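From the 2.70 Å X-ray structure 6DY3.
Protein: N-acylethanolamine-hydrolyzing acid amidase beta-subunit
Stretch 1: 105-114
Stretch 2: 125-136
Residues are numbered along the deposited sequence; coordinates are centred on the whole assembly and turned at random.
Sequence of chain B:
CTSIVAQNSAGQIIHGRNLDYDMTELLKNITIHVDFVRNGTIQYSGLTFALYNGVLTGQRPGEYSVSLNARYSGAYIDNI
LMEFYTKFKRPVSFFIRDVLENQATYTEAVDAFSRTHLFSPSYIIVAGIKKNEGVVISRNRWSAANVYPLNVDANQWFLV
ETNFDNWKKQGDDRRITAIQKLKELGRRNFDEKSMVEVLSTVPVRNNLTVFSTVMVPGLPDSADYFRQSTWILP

Stretch 1, residues 105-114: TYTEAVDAFS
Stretch 2, residues 125-136: IVAGIKKNEGVV

At the centre of this contact, between the helix and the β-hairpin, the ring of Tyr106 (chi1 167°, t; chi2 95°), which buries the most surface here, packs against two valine methyls: its CE1 lies 3.8 Å from Val126 CG1, and its CZ 4.3 Å from Val135 CG1. Val110 CG2 approaches both of those methyls, 4.1 Å from Val126 CG1 and 4.0 Å from Val135 CG1. Val110 and Val126 are t at chi1 and Val135 is p; their branched methyls pack well in a dehydrated interface. Phe113 (chi1 m, chi2 -44°) extends the apolar patch, its CD2 lying 3.9 Å from Val126 CG2.

The helix has phi/psi near -63/-41 over 107-112, with Tyr106 at -52/-48 and Phe113 at -73/-15, and i to i+4 bonds such as Val110 N to Tyr106 O (2.9 Å). It runs antiparallel to strand 125-127 (168°, closest axial approach 9.2 Å) and nearly parallel to strand 134-136 (8°, 10.7 Å). The strands pair through Val126 N to Val135 O and Val135 N to Val126 O, both 3.0 Å, so both valines point toward the helix from neighbouring strands. Across the stretches, Val110 CA is 7.1 Å from Val126 CA, whereas Tyr106 CA comes within 5.5 Å of Gly128 CA.

At that close approach, the lack of a side chain on Gly128 leaves room for the ring, whose Tyr106 CD1 lies 3.4 Å from Gly128 CA. An ideal CB there would fall 2.7 Å from Tyr106 CD1 and 2.4 Å from Glu133 OE1. Glu133 CB lies 3.7 Å from the centroid of the Tyr106 ring, 7° off its normal, a CH-pi contact over the face. The phenol oxygen reaches the second strand: Tyr106 OH is 3.4 Å from Val135 CG1 and 3.2 Å from Gly134 N, but the latter angle is too poor for a hydrogen bond. Indeed, no hydrogen bond joins the stretches; the contacts between them are van der Waals and CH-pi.

The polar edge is organised within each stretch. Glu133 (m, t, chi3 -21°) lends its CB to the tyrosine while OE1 accepts from Ile129 N and Lys130 N, both at 2.9 Å, bracing the loop. Lys130 to Glu133 form a type II turn, with Asn132 at 58/17, a left-handed conformation that asparagine tolerates well, and a weak bond from Glu133 N to Lys130 O (3.3 Å); Gly128 N to Glu133 O (2.7 Å) closes the loop around it. At the helix start, Thr105 (chi1 p) is the N-cap, its OG1 accepting a weak bond from Glu108 N at 3.3 Å. Further along the chain, Ser114 OG donates to Val110 O at 2.6 Å.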

# COMPACT_ATOMS: atom_id res chain seq x y z
N THR B 105 -16.38 2.86 -8.67
CA THR B 105 -17.15 2.08 -7.71
C THR B 105 -16.36 0.87 -7.23
O THR B 105 -15.41 0.41 -7.88
CB THR B 105 -18.48 1.61 -8.32
OG1 THR B 105 -18.23 0.77 -9.45
CG2 THR B 105 -19.32 2.80 -8.74
N TYR B 106 -16.76 0.36 -6.06
CA TYR B 106 -16.14 -0.83 -5.50
C TYR B 106 -16.12 -1.96 -6.52
O TYR B 106 -15.09 -2.61 -6.73
CB TYR B 106 -16.89 -1.26 -4.24
CG TYR B 106 -16.56 -2.65 -3.73
CD1 TYR B 106 -15.59 -2.84 -2.74
CD2 TYR B 106 -17.21 -3.77 -4.22
CE1 TYR B 106 -15.28 -4.10 -2.27
CE2 TYR B 106 -16.91 -5.04 -3.76
CZ TYR B 106 -15.94 -5.20 -2.78
OH TYR B 106 -15.64 -6.47 -2.32
N THR B 107 -17.26 -2.21 -7.17
CA THR B 107 -17.33 -3.31 -8.12
C THR B 107 -16.38 -3.10 -9.29
O THR B 107 -15.78 -4.05 -9.79
CB THR B 107 -18.77 -3.47 -8.63
OG1 THR B 107 -19.66 -3.56 -7.51
CG2 THR B 107 -18.90 -4.72 -9.49
N GLU B 108 -16.24 -1.85 -9.75
CA GLU B 108 -15.31 -1.57 -10.84
C GLU B 108 -13.87 -1.80 -10.41
O GLU B 108 -13.07 -2.35 -11.17
CB GLU B 108 -15.50 -0.14 -11.33
CG GLU B 108 -16.74 0.06 -12.18
CD GLU B 108 -17.01 1.52 -12.51
OE1 GLU B 108 -16.80 2.39 -11.64
OE2 GLU B 108 -17.41 1.80 -13.66
N ALA B 109 -13.53 -1.39 -9.18
CA ALA B 109 -12.16 -1.56 -8.70
C ALA B 109 -11.82 -3.03 -8.52
O ALA B 109 -10.71 -3.47 -8.86
CB ALA B 109 -11.97 -0.79 -7.40
N VAL B 110 -12.76 -3.82 -7.98
CA VAL B 110 -12.49 -5.24 -7.75
C VAL B 110 -12.23 -5.96 -9.07
O VAL B 110 -11.33 -6.81 -9.16
CB VAL B 110 -13.66 -5.88 -6.98
CG1 VAL B 110 -13.47 -7.40 -6.87
CG2 VAL B 110 -13.78 -5.27 -5.59
N ASP B 111 -12.99 -5.64 -10.11
CA ASP B 111 -12.77 -6.29 -11.39
C ASP B 111 -11.43 -5.89 -12.00
O ASP B 111 -10.72 -6.74 -12.56
CB ASP B 111 -13.91 -5.97 -12.35
CG ASP B 111 -15.21 -6.66 -11.96
OD1 ASP B 111 -15.13 -7.76 -11.37
OD2 ASP B 111 -16.30 -6.12 -12.24
N ALA B 112 -11.05 -4.62 -11.86
CA ALA B 112 -9.76 -4.17 -12.39
C ALA B 112 -8.61 -4.91 -11.73
O ALA B 112 -7.65 -5.31 -12.40
CB ALA B 112 -9.61 -2.66 -12.18
N PHE B 113 -8.69 -5.13 -10.42
CA PHE B 113 -7.67 -5.86 -9.68
C PHE B 113 -7.69 -7.35 -9.97
O PHE B 113 -6.73 -8.05 -9.62
CB PHE B 113 -7.83 -5.63 -8.17
CG PHE B 113 -7.54 -4.21 -7.72
CD1 PHE B 113 -6.45 -3.51 -8.20
CD2 PHE B 113 -8.38 -3.58 -6.81
CE1 PHE B 113 -6.19 -2.22 -7.78
CE2 PHE B 113 -8.13 -2.28 -6.40
CZ PHE B 113 -7.03 -1.61 -6.88
N SER B 114 -8.77 -7.87 -10.57
CA SER B 114 -8.92 -9.30 -10.82
C SER B 114 -8.59 -9.71 -12.25
O SER B 114 -8.70 -10.89 -12.58
CB SER B 114 -10.35 -9.74 -10.50
OG SER B 114 -10.69 -9.38 -9.18
N ILE B 125 -6.57 -5.96 -0.83
CA ILE B 125 -7.72 -5.93 0.07
C ILE B 125 -8.54 -4.70 -0.27
O ILE B 125 -8.03 -3.58 -0.24
CB ILE B 125 -7.29 -5.92 1.54
CG1 ILE B 125 -6.58 -7.23 1.91
CG2 ILE B 125 -8.49 -5.70 2.46
CD1 ILE B 125 -5.09 -7.25 1.61
N VAL B 126 -9.81 -4.91 -0.59
CA VAL B 126 -10.70 -3.85 -1.03
C VAL B 126 -11.92 -3.82 -0.12
O VAL B 126 -12.48 -4.86 0.22
CB VAL B 126 -11.13 -4.04 -2.51
CG1 VAL B 126 -11.82 -2.78 -3.03
CG2 VAL B 126 -9.94 -4.41 -3.37
N ALA B 127 -12.32 -2.61 0.28
CA ALA B 127 -13.47 -2.40 1.14
C ALA B 127 -14.46 -1.46 0.46
O ALA B 127 -14.06 -0.47 -0.16
CB ALA B 127 -13.05 -1.83 2.49
N GLY B 128 -15.75 -1.77 0.58
CA GLY B 128 -16.78 -0.99 -0.09
C GLY B 128 -17.76 -0.34 0.86
O GLY B 128 -17.41 0.04 1.98
N ILE B 129 -19.01 -0.21 0.41
CA ILE B 129 -20.03 0.50 1.17
C ILE B 129 -21.30 -0.34 1.29
O ILE B 129 -22.02 -0.24 2.29
CB ILE B 129 -20.33 1.86 0.51
CG1 ILE B 129 -20.86 1.65 -0.91
CG2 ILE B 129 -19.08 2.73 0.52
CD1 ILE B 129 -21.09 2.94 -1.70
N LYS B 130 -21.57 -1.18 0.29
CA LYS B 130 -22.76 -2.01 0.31
C LYS B 130 -22.48 -3.33 1.04
O LYS B 130 -21.39 -3.55 1.58
CB LYS B 130 -23.25 -2.26 -1.12
CG LYS B 130 -23.83 -1.02 -1.78
CD LYS B 130 -23.87 -1.11 -3.30
CE LYS B 130 -24.55 -2.38 -3.78
NZ LYS B 130 -24.49 -2.50 -5.26
N LYS B 131 -23.46 -4.22 1.05
CA LYS B 131 -23.35 -5.45 1.81
C LYS B 131 -22.30 -6.37 1.22
O LYS B 131 -22.20 -6.53 -0.00
CB LYS B 131 -24.70 -6.16 1.86
CG LYS B 131 -24.69 -7.50 2.58
CD LYS B 131 -26.04 -8.19 2.45
CE LYS B 131 -26.05 -9.53 3.14
NZ LYS B 131 -27.27 -10.30 2.79
N ASN B 132 -21.52 -7.00 2.10
CA ASN B 132 -20.49 -7.97 1.73
C ASN B 132 -19.46 -7.38 0.78
O ASN B 132 -18.71 -8.12 0.13
CB ASN B 132 -21.11 -9.23 1.11
CG ASN B 132 -21.69 -10.16 2.16
OD1 ASN B 132 -21.17 -10.27 3.28
ND2 ASN B 132 -22.77 -10.85 1.81
N GLU B 133 -19.38 -6.05 0.69
CA GLU B 133 -18.40 -5.39 -0.17
C GLU B 133 -17.08 -5.30 0.59
O GLU B 133 -16.64 -4.24 1.05
CB GLU B 133 -18.90 -4.03 -0.62
CG GLU B 133 -19.94 -4.11 -1.73
CD GLU B 133 -20.13 -2.80 -2.48
OE1 GLU B 133 -19.77 -1.74 -1.93
OE2 GLU B 133 -20.66 -2.84 -3.61
N GLY B 134 -16.46 -6.47 0.76
CA GLY B 134 -15.13 -6.59 1.32
C GLY B 134 -14.49 -7.86 0.81
O GLY B 134 -15.06 -8.94 0.98
N VAL B 135 -13.32 -7.75 0.18
CA VAL B 135 -12.73 -8.89 -0.50
C VAL B 135 -11.21 -8.87 -0.34
O VAL B 135 -10.59 -7.80 -0.28
CB VAL B 135 -13.09 -8.91 -2.01
CG1 VAL B 135 -12.50 -7.70 -2.73
CG2 VAL B 135 -12.63 -10.20 -2.65
N VAL B 136 -10.63 -10.06 -0.26
CA VAL B 136 -9.19 -10.24 -0.41
C VAL B 136 -8.96 -10.81 -1.80
O VAL B 136 -9.53 -11.85 -2.15
CB VAL B 136 -8.62 -11.18 0.67
CG1 VAL B 136 -7.18 -11.54 0.35
CG2 VAL B 136 -8.70 -10.53 2.03